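Local atomic coordinates of glycosylation Associate Protein 1 (Streptococcus agalactiae serotype V, PDB entry 6OYC), a protein that probably works with its partners Gap2 and Gap3 in the glycosylation and export of serine-rich adhesins through the accessory Sec pathway. Residues Met1-Trp15 against Asp228-Ile242. Residues are numbered along the deposited sequence; the frame is centred on the assembly and turned at random.
With SO4 (sulfate ion), chain J.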
ATOM      1  N   MET A   1      -0.369  24.418 -11.406  1.00 42.62           N
ATOM      2  CA  MET A   1      -0.102  22.996 -11.142  1.00 45.83           C
ATOM      3  C   MET A   1      -0.361  22.551  -9.693  1.00 42.70           C
ATOM      4  O   MET A   1      -0.533  23.370  -8.783  1.00 43.88           O
ATOM      5  CB  MET A   1       1.338  22.660 -11.519  1.00 44.76           C
ATOM      6  CG  MET A   1       2.358  23.067 -10.490  1.00 44.32           C
ATOM      7  SD  MET A   1       3.918  22.201 -10.756  1.00 54.72           S
ATOM      8  CE  MET A   1       3.357  20.502 -10.980  1.00 47.09           C
ATOM      9  N   PHE A   2      -0.379  21.239  -9.484  1.00 43.74           N
ATOM     10  CA  PHE A   2      -0.773  20.638  -8.211  1.00 43.07           C
ATOM     11  C   PHE A   2       0.381  19.824  -7.645  1.00 45.25           C
ATOM     12  O   PHE A   2       0.881  18.903  -8.309  1.00 45.42           O
ATOM     13  CB  PHE A   2      -2.005  19.750  -8.384  1.00 37.14           C
ATOM     14  CG  PHE A   2      -3.238  20.508  -8.780  1.00 42.16           C
ATOM     15  CD1 PHE A   2      -4.085  21.033  -7.817  1.00 40.93           C
ATOM     16  CD2 PHE A   2      -3.542  20.712 -10.121  1.00 41.17           C
ATOM     17  CE1 PHE A   2      -5.218  21.744  -8.181  1.00 43.68           C
ATOM     18  CE2 PHE A   2      -4.672  21.410 -10.493  1.00 40.68           C
ATOM     19  CZ  PHE A   2      -5.519  21.922  -9.528  1.00 41.30           C
ATOM     20  N   HIS A   3       0.771  20.136  -6.402  1.00 37.32           N
ATOM     21  CA  HIS A   3       1.852  19.444  -5.708  1.00 35.70           C
ATOM     22  C   HIS A   3       1.247  18.485  -4.687  1.00 38.70           C
ATOM     23  O   HIS A   3       0.600  18.924  -3.724  1.00 34.78           O
ATOM     24  CB  HIS A   3       2.779  20.445  -5.028  1.00 33.73           C
ATOM     25  CG  HIS A   3       3.185  21.575  -5.912  1.00 39.03           C
ATOM     26  ND1 HIS A   3       4.420  21.636  -6.516  1.00 39.99           N
ATOM     27  CD2 HIS A   3       2.511  22.681  -6.313  1.00 39.78           C
ATOM     28  CE1 HIS A   3       4.498  22.738  -7.241  1.00 41.73           C
ATOM     29  NE2 HIS A   3       3.351  23.386  -7.140  1.00 42.85           N
ATOM     30  N   PHE A   4       1.458  17.181  -4.897  1.00 32.25           N
ATOM     31  CA  PHE A   4       0.930  16.164  -3.994  1.00 32.76           C
ATOM     32  C   PHE A   4       2.001  15.807  -2.976  1.00 35.34           C
ATOM     33  O   PHE A   4       3.155  15.548  -3.342  1.00 35.16           O
ATOM     34  CB  PHE A   4       0.498  14.904  -4.751  1.00 33.93           C
ATOM     35  CG  PHE A   4      -0.811  15.044  -5.486  1.00 35.33           C
ATOM     36  CD1 PHE A   4      -0.851  15.571  -6.780  1.00 38.42           C
ATOM     37  CD2 PHE A   4      -1.997  14.638  -4.897  1.00 32.58           C
ATOM     38  CE1 PHE A   4      -2.055  15.691  -7.466  1.00 36.90           C
ATOM     39  CE2 PHE A   4      -3.198  14.757  -5.573  1.00 35.33           C
ATOM     40  CZ  PHE A   4      -3.230  15.281  -6.857  1.00 36.04           C
ATOM     41  N   ILE A   5       1.633  15.795  -1.700  1.00 33.68           N
ATOM     42  CA  ILE A   5       2.574  15.360  -0.675  1.00 30.13           C
ATOM     43  C   ILE A   5       2.005  14.092  -0.049  1.00 30.87           C
ATOM     44  O   ILE A   5       1.000  14.168   0.669  1.00 31.37           O
ATOM     45  CB  ILE A   5       2.821  16.445   0.377  1.00 29.92           C
ATOM     46  CG1 ILE A   5       3.361  17.717  -0.308  1.00 31.89           C
ATOM     47  CG2 ILE A   5       3.754  15.920   1.452  1.00 30.13           C
ATOM     48  CD1 ILE A   5       3.777  18.782   0.647  1.00 34.56           C
ATOM     49  N   PRO A   6       2.610  12.921  -0.287  1.00 29.96           N
ATOM     50  CA  PRO A   6       2.070  11.661   0.235  1.00 30.18           C
ATOM     51  C   PRO A   6       2.495  11.419   1.677  1.00 28.21           C
ATOM     52  O   PRO A   6       3.322  12.135   2.243  1.00 29.43           O
ATOM     53  CB  PRO A   6       2.698  10.606  -0.691  1.00 26.99           C
ATOM     54  CG  PRO A   6       4.052  11.184  -0.998  1.00 30.42           C
ATOM     55  CD  PRO A   6       3.857  12.709  -1.053  1.00 28.12           C
ATOM     56  N   SER A   7       1.917  10.370   2.259  1.00 27.40           N
ATOM     57  CA  SER A   7       2.300   9.850   3.576  1.00 32.38           C
ATOM     58  C   SER A   7       2.714   8.398   3.401  1.00 30.00           C
ATOM     59  O   SER A   7       1.961   7.484   3.763  1.00 32.05           O
ATOM     60  CB  SER A   7       1.157   9.971   4.605  1.00 27.97           C
ATOM     61  OG  SER A   7       0.968  11.327   4.958  1.00 39.83           O
ATOM     62  N   TRP A   8       3.868   8.188   2.791  1.00 28.82           N
ATOM     63  CA  TRP A   8       4.306   6.823   2.518  1.00 33.07           C
ATOM     64  C   TRP A   8       5.467   6.492   3.432  1.00 32.87           C
ATOM     65  O   TRP A   8       6.514   6.009   2.981  1.00 34.71           O
ATOM     66  CB  TRP A   8       4.709   6.648   1.055  1.00 32.50           C
ATOM     67  CG  TRP A   8       3.604   6.907   0.089  1.00 32.38           C
ATOM     68  CD1 TRP A   8       2.253   6.845   0.332  1.00 31.58           C
ATOM     69  CD2 TRP A   8       3.749   7.267  -1.284  1.00 28.70           C
ATOM     70  NE1 TRP A   8       1.548   7.159  -0.816  1.00 31.06           N
ATOM     71  CE2 TRP A   8       2.443   7.407  -1.823  1.00 31.19           C
ATOM     72  CE3 TRP A   8       4.856   7.483  -2.117  1.00 26.31           C
ATOM     73  CZ2 TRP A   8       2.221   7.759  -3.146  1.00 29.81           C
ATOM     74  CZ3 TRP A   8       4.631   7.817  -3.438  1.00 27.90           C
ATOM     75  CH2 TRP A   8       3.325   7.967  -3.936  1.00 30.57           C
ATOM     76  N   TYR A   9       5.278   6.792   4.710  1.00 28.97           N
ATOM     77  CA  TYR A   9       6.305   6.777   5.729  1.00 31.31           C
ATOM     78  C   TYR A   9       6.487   5.367   6.292  1.00 35.24           C
ATOM     79  O   TYR A   9       5.686   4.457   6.051  1.00 38.13           O
ATOM     80  CB  TYR A   9       5.936   7.755   6.842  1.00 27.50           C
ATOM     81  CG  TYR A   9       5.878   9.167   6.351  1.00 32.36           C
ATOM     82  CD1 TYR A   9       6.967   9.717   5.683  1.00 31.17           C
ATOM     83  CD2 TYR A   9       4.738   9.949   6.520  1.00 30.44           C
ATOM     84  CE1 TYR A   9       6.948  10.998   5.217  1.00 29.24           C
ATOM     85  CE2 TYR A   9       4.710  11.262   6.037  1.00 32.22           C
ATOM     86  CZ  TYR A   9       5.829  11.777   5.390  1.00 30.89           C
ATOM     87  OH  TYR A   9       5.856  13.065   4.895  1.00 30.33           O
ATOM     88  N   ASN A  10       7.562   5.202   7.057  1.00 32.89           N
ATOM     89  CA  ASN A  10       7.835   3.975   7.791  1.00 34.75           C
ATOM     90  C   ASN A  10       7.288   4.145   9.200  1.00 36.69           C
ATOM     91  O   ASN A  10       7.591   5.136   9.871  1.00 38.36           O
ATOM     92  CB  ASN A  10       9.338   3.685   7.807  1.00 36.57           C
ATOM     93  CG  ASN A  10       9.712   2.420   8.586  1.00 38.75           C
ATOM     94  OD1 ASN A  10       9.197   2.157   9.673  1.00 43.74           O
ATOM     95  ND2 ASN A  10      10.657   1.656   8.041  1.00 26.66           N
ATOM     96  N   GLU A  11       6.480   3.173   9.632  1.00 39.62           N
ATOM     97  CA  GLU A  11       5.807   3.228  10.928  1.00 44.28           C
ATOM     98  C   GLU A  11       6.786   3.399  12.083  1.00 43.16           C
ATOM     99  O   GLU A  11       6.478   4.070  13.072  1.00 47.73           O
ATOM    100  CB  GLU A  11       5.006   1.942  11.138  1.00 52.23           C
ATOM    101  CG  GLU A  11       3.570   2.138  11.537  1.00 61.83           C
ATOM    102  CD  GLU A  11       2.824   0.823  11.633  1.00 67.18           C
ATOM    103  OE1 GLU A  11       3.468  -0.246  11.791  1.00 67.24           O
ATOM    104  OE2 GLU A  11       1.583   0.862  11.539  1.00 77.22           O
ATOM    105  N   ASN A  12       7.942   2.751  12.012  1.00 40.75           N
ATOM    106  CA  ASN A  12       8.864   2.730  13.137  1.00 45.29           C
ATOM    107  C   ASN A  12      10.013   3.710  12.989  1.00 42.88           C
ATOM    108  O   ASN A  12      10.821   3.835  13.910  1.00 49.71           O
ATOM    109  CB  ASN A  12       9.378   1.307  13.331  1.00 46.89           C
ATOM    110  CG  ASN A  12       8.240   0.342  13.567  1.00 55.51           C
ATOM    111  OD1 ASN A  12       7.403   0.581  14.443  1.00 54.23           O
ATOM    112  ND2 ASN A  12       8.160  -0.716  12.761  1.00 54.02           N
ATOM    113  N   ARG A  13      10.074   4.432  11.877  1.00 38.35           N
ATOM    114  CA  ARG A  13      11.150   5.376  11.609  1.00 33.53           C
ATOM    115  C   ARG A  13      10.645   6.274  10.479  1.00 35.77           C
ATOM    116  O   ARG A  13      10.860   5.978   9.296  1.00 33.57           O
ATOM    117  CB  ARG A  13      12.437   4.612  11.247  1.00 31.65           C
ATOM    118  CG  ARG A  13      13.717   5.436  11.200  1.00 33.19           C
ATOM    119  CD  ARG A  13      14.893   4.582  10.685  1.00 24.83           C
ATOM    120  NE  ARG A  13      15.954   5.402  10.099  1.00 28.34           N
ATOM    121  CZ  ARG A  13      17.051   4.917   9.515  1.00 30.17           C
ATOM    122  NH1 ARG A  13      17.229   3.603   9.439  1.00 27.74           N
ATOM    123  NH2 ARG A  13      17.957   5.748   8.973  1.00 25.10           N
ATOM    124  N   THR A  14       9.959   7.356  10.856  1.00 34.22           N
ATOM    125  CA  THR A  14       9.062   8.074   9.955  1.00 34.04           C
ATOM    126  C   THR A  14       9.691   8.350   8.598  1.00 32.35           C
ATOM    127  O   THR A  14       9.085   8.079   7.556  1.00 32.50           O
ATOM    128  CB  THR A  14       8.622   9.400  10.590  1.00 34.20           C
ATOM    129  OG1 THR A  14       7.903   9.130  11.787  1.00 37.97           O
ATOM    130  CG2 THR A  14       7.712  10.212   9.645  1.00 29.70           C
ATOM    131  N   TRP A  15      10.891   8.920   8.588  1.00 31.02           N
ATOM    132  CA  TRP A  15      11.450   9.483   7.365  1.00 28.99           C
ATOM    133  C   TRP A  15      12.234   8.467   6.559  1.00 29.23           C
ATOM    134  O   TRP A  15      12.905   8.845   5.594  1.00 30.30           O
ATOM    135  CB  TRP A  15      12.306  10.714   7.713  1.00 27.57           C
ATOM    136  CG  TRP A  15      11.546  11.638   8.649  1.00 28.31           C
ATOM    137  CD1 TRP A  15      11.745  11.798   9.998  1.00 29.67           C
ATOM    138  CD2 TRP A  15      10.432  12.484   8.313  1.00 29.22           C
ATOM    139  NE1 TRP A  15      10.836  12.690  10.514  1.00 31.24           N
ATOM    140  CE2 TRP A  15      10.017  13.124   9.505  1.00 32.12           C
ATOM    141  CE3 TRP A  15       9.752  12.767   7.122  1.00 28.31           C
ATOM    142  CZ2 TRP A  15       8.946  14.019   9.540  1.00 29.98           C
ATOM    143  CZ3 TRP A  15       8.686  13.663   7.156  1.00 26.57           C
ATOM    144  CH2 TRP A  15       8.295  14.275   8.359  1.00 29.68           C
ATOM    145  N   ASP A 228      -0.525  27.993  -7.589  1.00 47.76           N
ATOM    146  CA  ASP A 228      -0.526  26.543  -7.479  1.00 48.00           C
ATOM    147  C   ASP A 228      -1.356  26.097  -6.280  1.00 44.98           C
ATOM    148  O   ASP A 228      -1.763  26.900  -5.433  1.00 44.76           O
ATOM    149  CB  ASP A 228       0.902  26.013  -7.349  1.00 43.59           C
ATOM    150  CG  ASP A 228       1.667  26.093  -8.646  1.00 46.21           C
ATOM    151  OD1 ASP A 228       1.020  26.099  -9.727  1.00 44.29           O
ATOM    152  OD2 ASP A 228       2.917  26.128  -8.575  1.00 44.64           O
ATOM    153  N   THR A 229      -1.599  24.790  -6.218  1.00 41.57           N
ATOM    154  CA  THR A 229      -2.302  24.163  -5.107  1.00 39.96           C
ATOM    155  C   THR A 229      -1.450  23.030  -4.552  1.00 39.00           C
ATOM    156  O   THR A 229      -0.889  22.230  -5.310  1.00 36.94           O
ATOM    157  CB  THR A 229      -3.673  23.636  -5.542  1.00 43.89           C
ATOM    158  OG1 THR A 229      -4.519  24.743  -5.879  1.00 46.56           O
ATOM    159  CG2 THR A 229      -4.341  22.775  -4.433  1.00 37.62           C
ATOM    160  N   ILE A 230      -1.333  22.979  -3.237  1.00 37.45           N
ATOM    161  CA  ILE A 230      -0.665  21.882  -2.561  1.00 33.29           C
ATOM    162  C   ILE A 230      -1.745  20.976  -2.006  1.00 35.84           C
ATOM    163  O   ILE A 230      -2.646  21.438  -1.294  1.00 36.69           O
ATOM    164  CB  ILE A 230       0.266  22.390  -1.452  1.00 33.80           C
ATOM    165  CG1 ILE A 230       1.328  23.315  -2.038  1.00 34.44           C
ATOM    166  CG2 ILE A 230       0.935  21.232  -0.754  1.00 35.62           C
ATOM    167  CD1 ILE A 230       2.242  23.874  -1.007  1.00 36.77           C
ATOM    168  N   ILE A 231      -1.684  19.695  -2.356  1.00 31.77           N
ATOM    169  CA  ILE A 231      -2.599  18.700  -1.822  1.00 32.47           C
ATOM    170  C   ILE A 231      -1.812  17.845  -0.849  1.00 33.41           C
ATOM    171  O   ILE A 231      -0.849  17.172  -1.238  1.00 33.15           O
ATOM    172  CB  ILE A 231      -3.252  17.866  -2.935  1.00 34.69           C
ATOM    173  CG1 ILE A 231      -4.043  18.811  -3.869  1.00 32.87           C
ATOM    174  CG2 ILE A 231      -4.157  16.817  -2.322  1.00 28.83           C
ATOM    175  CD1 ILE A 231      -4.370  18.280  -5.246  1.00 37.26           C
ATOM    176  N   VAL A 232      -2.191  17.916   0.424  1.00 33.35           N
ATOM    177  CA  VAL A 232      -1.422  17.334   1.513  1.00 31.31           C
ATOM    178  C   VAL A 232      -2.160  16.119   2.055  1.00 33.67           C
ATOM    179  O   VAL A 232      -3.322  16.211   2.478  1.00 32.43           O
ATOM    180  CB  VAL A 232      -1.166  18.344   2.644  1.00 36.73           C
ATOM    181  CG1 VAL A 232      -0.381  17.665   3.792  1.00 33.12           C
ATOM    182  CG2 VAL A 232      -0.419  19.563   2.110  1.00 34.65           C
ATOM    183  N   SER A 233      -1.473  14.987   2.047  1.00 30.83           N
ATOM    184  CA  SER A 233      -1.879  13.837   2.841  1.00 32.91           C
ATOM    185  C   SER A 233      -1.849  14.201   4.326  1.00 33.37           C
ATOM    186  O   SER A 233      -0.781  14.502   4.870  1.00 34.27           O
ATOM    187  CB  SER A 233      -0.914  12.690   2.541  1.00 29.94           C
ATOM    188  OG  SER A 233      -1.529  11.444   2.716  1.00 38.38           O
ATOM    189  N   PHE A 234      -3.008  14.203   4.987  1.00 33.02           N
ATOM    190  CA  PHE A 234      -3.049  14.647   6.383  1.00 33.37           C
ATOM    191  C   PHE A 234      -2.205  13.732   7.268  1.00 31.79           C
ATOM    192  O   PHE A 234      -2.477  12.534   7.368  1.00 36.00           O
ATOM    193  CB  PHE A 234      -4.492  14.689   6.907  1.00 32.82           C
ATOM    194  CG  PHE A 234      -4.621  15.306   8.285  1.00 33.69           C
ATOM    195  CD1 PHE A 234      -4.226  14.610   9.421  1.00 31.67           C
ATOM    196  CD2 PHE A 234      -5.144  16.580   8.443  1.00 31.52           C
ATOM    197  CE1 PHE A 234      -4.349  15.174  10.682  1.00 34.20           C
ATOM    198  CE2 PHE A 234      -5.270  17.147   9.697  1.00 33.22           C
ATOM    199  CZ  PHE A 234      -4.876  16.443  10.822  1.00 32.56           C
ATOM    200  N   ASN A 235      -1.214  14.303   7.946  1.00 29.08           N
ATOM    201  CA  ASN A 235      -0.366  13.522   8.832  1.00 31.05           C
ATOM    202  C   ASN A 235       0.280  14.442   9.860  1.00 33.59           C
ATOM    203  O   ASN A 235       0.901  15.449   9.494  1.00 36.18           O
ATOM    204  CB  ASN A 235       0.710  12.783   8.022  1.00 32.35           C
ATOM    205  CG  ASN A 235       1.229  11.571   8.739  1.00 31.96           C
ATOM    206  OD1 ASN A 235       1.504  11.619   9.932  1.00 31.67           O
ATOM    207  ND2 ASN A 235       1.346  10.461   8.019  1.00 34.29           N
ATOM    208  N   GLN A 236       0.162  14.091  11.140  1.00 33.31           N
ATOM    209  CA  GLN A 236       0.812  14.913  12.158  1.00 36.57           C
ATOM    210  C   GLN A 236       2.333  14.927  12.031  1.00 33.65           C
ATOM    211  O   GLN A 236       2.968  15.858  12.527  1.00 32.12           O
ATOM    212  CB  GLN A 236       0.428  14.447  13.563  1.00 41.33           C
ATOM    213  CG  GLN A 236       0.838  13.029  13.890  1.00 44.80           C
ATOM    214  CD  GLN A 236       0.319  12.560  15.254  1.00 54.91           C
ATOM    215  OE1 GLN A 236      -0.490  11.629  15.335  1.00 53.47           O
ATOM    216  NE2 GLN A 236       0.779  13.209  16.327  1.00 55.58           N
ATOM    217  N   VAL A 237       2.947  13.938  11.379  1.00 34.44           N
ATOM    218  CA  VAL A 237       4.408  13.988  11.263  1.00 31.55           C
ATOM    219  C   VAL A 237       4.866  15.130  10.358  1.00 28.85           C
ATOM    220  O   VAL A 237       6.029  15.536  10.439  1.00 32.02           O
ATOM    221  CB  VAL A 237       4.986  12.642  10.771  1.00 32.02           C
ATOM    222  CG1 VAL A 237       4.530  11.489  11.676  1.00 24.73           C
ATOM    223  CG2 VAL A 237       4.575  12.373   9.316  1.00 28.56           C
ATOM    224  N   HIS A 238       3.996  15.678   9.500  1.00 25.98           N
ATOM    225  CA  HIS A 238       4.441  16.773   8.641  1.00 34.52           C
ATOM    226  C   HIS A 238       3.483  17.963   8.517  1.00 33.21           C
ATOM    227  O   HIS A 238       3.853  18.952   7.886  1.00 34.90           O
ATOM    228  CB  HIS A 238       4.774  16.239   7.233  1.00 31.88           C
ATOM    229  CG  HIS A 238       3.600  15.674   6.499  1.00 33.02           C
ATOM    230  ND1 HIS A 238       3.729  14.644   5.591  1.00 32.21           N
ATOM    231  CD2 HIS A 238       2.281  15.990   6.528  1.00 33.09           C
ATOM    232  CE1 HIS A 238       2.539  14.350   5.094  1.00 32.26           C
ATOM    233  NE2 HIS A 238       1.645  15.159   5.639  1.00 31.79           N
ATOM    234  N   ASN A 239       2.278  17.897   9.083  1.00 33.12           N
ATOM    235  CA  ASN A 239       1.325  18.991   8.943  1.00 33.79           C
ATOM    236  C   ASN A 239       1.911  20.317   9.409  1.00 38.07           C
ATOM    237  O   ASN A 239       1.655  21.359   8.798  1.00 40.61           O
ATOM    238  CB  ASN A 239       0.063  18.686   9.740  1.00 32.40           C
ATOM    239  CG  ASN A 239      -0.845  17.719   9.043  1.00 35.58           C
ATOM    240  OD1 ASN A 239      -0.658  17.400   7.865  1.00 34.76           O
ATOM    241  ND2 ASN A 239      -1.844  17.226   9.773  1.00 34.68           N
ATOM    242  N   ALA A 240       2.708  20.297  10.482  1.00 33.03           N
ATOM    243  CA  ALA A 240       3.111  21.545  11.116  1.00 37.98           C
ATOM    244  C   ALA A 240       4.028  22.361  10.211  1.00 42.20           C
ATOM    245  O   ALA A 240       3.866  23.584  10.101  1.00 48.59           O
ATOM    246  CB  ALA A 240       3.778  21.277  12.467  1.00 29.81           C
ATOM    247  N   PHE A 241       4.976  21.721   9.532  1.00 38.32           N
ATOM    248  CA  PHE A 241       5.828  22.518   8.656  1.00 43.32           C
ATOM    249  C   PHE A 241       5.327  22.594   7.217  1.00 42.75           C
ATOM    250  O   PHE A 241       5.859  23.388   6.443  1.00 45.66           O
ATOM    251  CB  PHE A 241       7.292  22.027   8.691  1.00 36.34           C
ATOM    252  CG  PHE A 241       7.495  20.607   8.216  1.00 34.73           C
ATOM    253  CD1 PHE A 241       7.688  20.326   6.872  1.00 35.22           C
ATOM    254  CD2 PHE A 241       7.547  19.571   9.122  1.00 32.00           C
ATOM    255  CE1 PHE A 241       7.913  19.035   6.436  1.00 32.97           C
ATOM    256  CE2 PHE A 241       7.765  18.269   8.695  1.00 37.44           C
ATOM    257  CZ  PHE A 241       7.949  18.001   7.345  1.00 34.44           C
ATOM    258  N   ILE A 242       4.314  21.831   6.833  1.00 40.84           N
ATOM    259  CA  ILE A 242       3.726  21.966   5.502  1.00 41.17           C
ATOM    260  C   ILE A 242       2.530  22.901   5.521  1.00 44.95           C
ATOM    261  O   ILE A 242       2.415  23.793   4.683  1.00 46.24           O
ATOM    262  CB  ILE A 242       3.334  20.586   4.926  1.00 44.00           C
ATOM    263  CG1 ILE A 242       4.564  19.730   4.646  1.00 39.36           C
ATOM    264  CG2 ILE A 242       2.548  20.758   3.631  1.00 39.03           C
ATOM    265  CD1 ILE A 242       4.167  18.342   4.189  1.00 40.73           C
TER
HETATM  266  S   SO4 J 607      -2.775  11.563  12.370  1.00 49.78           S
HETATM  267  O1  SO4 J 607      -2.059  12.355  11.366  1.00 38.34           O
HETATM  268  O2  SO4 J 607      -2.863  12.296  13.636  1.00 45.38           O
HETATM  269  O3  SO4 J 607      -4.141  11.279  11.886  1.00 44.78           O
HETATM  270  O4  SO4 J 607      -2.079  10.275  12.566  1.00 55.63           O
HETATM  271  O   HOH W   1      -0.624   9.379   1.168  1.00 29.07           O
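The rings of Tyr9 and His238 meet rim to rim, their planes at 68°, joined by a hydrogen bond of 2.7 Å between Tyr9 OH and His238 ND1 in which either group could donate. The imidazole of His238 is packed on both faces, by Ile242 CD1 on one and Asn235 CB on the other; from another edge, NE2 gives a hydrogen bond of 2.6 Å to Ser233 O, almost in the ring plane. Two in-plane bonds thus fix the ring's rotation. The Tyr9 ring takes Thr14 CG2 over one face and Asn235 ND2 at its edge, and Val237 CG2 packs against Tyr9 CE2. Where the strands begin, His3 NE2 donates to Asp228 OD2 at 3.1 Å; OD2 lies in the imidazole plane, while NE2 reaches it from well above the carboxylate plane. Met1 N forms a salt bridge of 2.8 Å to Asp228 OD1. His3 ND1 is bonded to Tyr219 OH, and Asp228 OD2 also accepts from Ser225 N. Ile231 CD1 covers a face of the Phe4 ring, 4.0 Å from its centroid, a CH-pi contact, whereas Ile5 CD1 meets Ile242 CD1 tip to tip at 3.6 Å. Five backbone hydrogen bonds, from Met1 O to Ser233 N, zip strand 2-5 to strand 229-233 in parallel, with Phe4 and Ile231 on one face of the sheet and Ile5 and Ile230 on the other. The pair illustrates how a Rossmann-like domain, here in a GT-B-clan protein, joins distant sequence at its core: strand 48-52 flanks 2-5, strand 250-255 flanks 229-233, and helix 208-223 packs against Ile230 and Trp15.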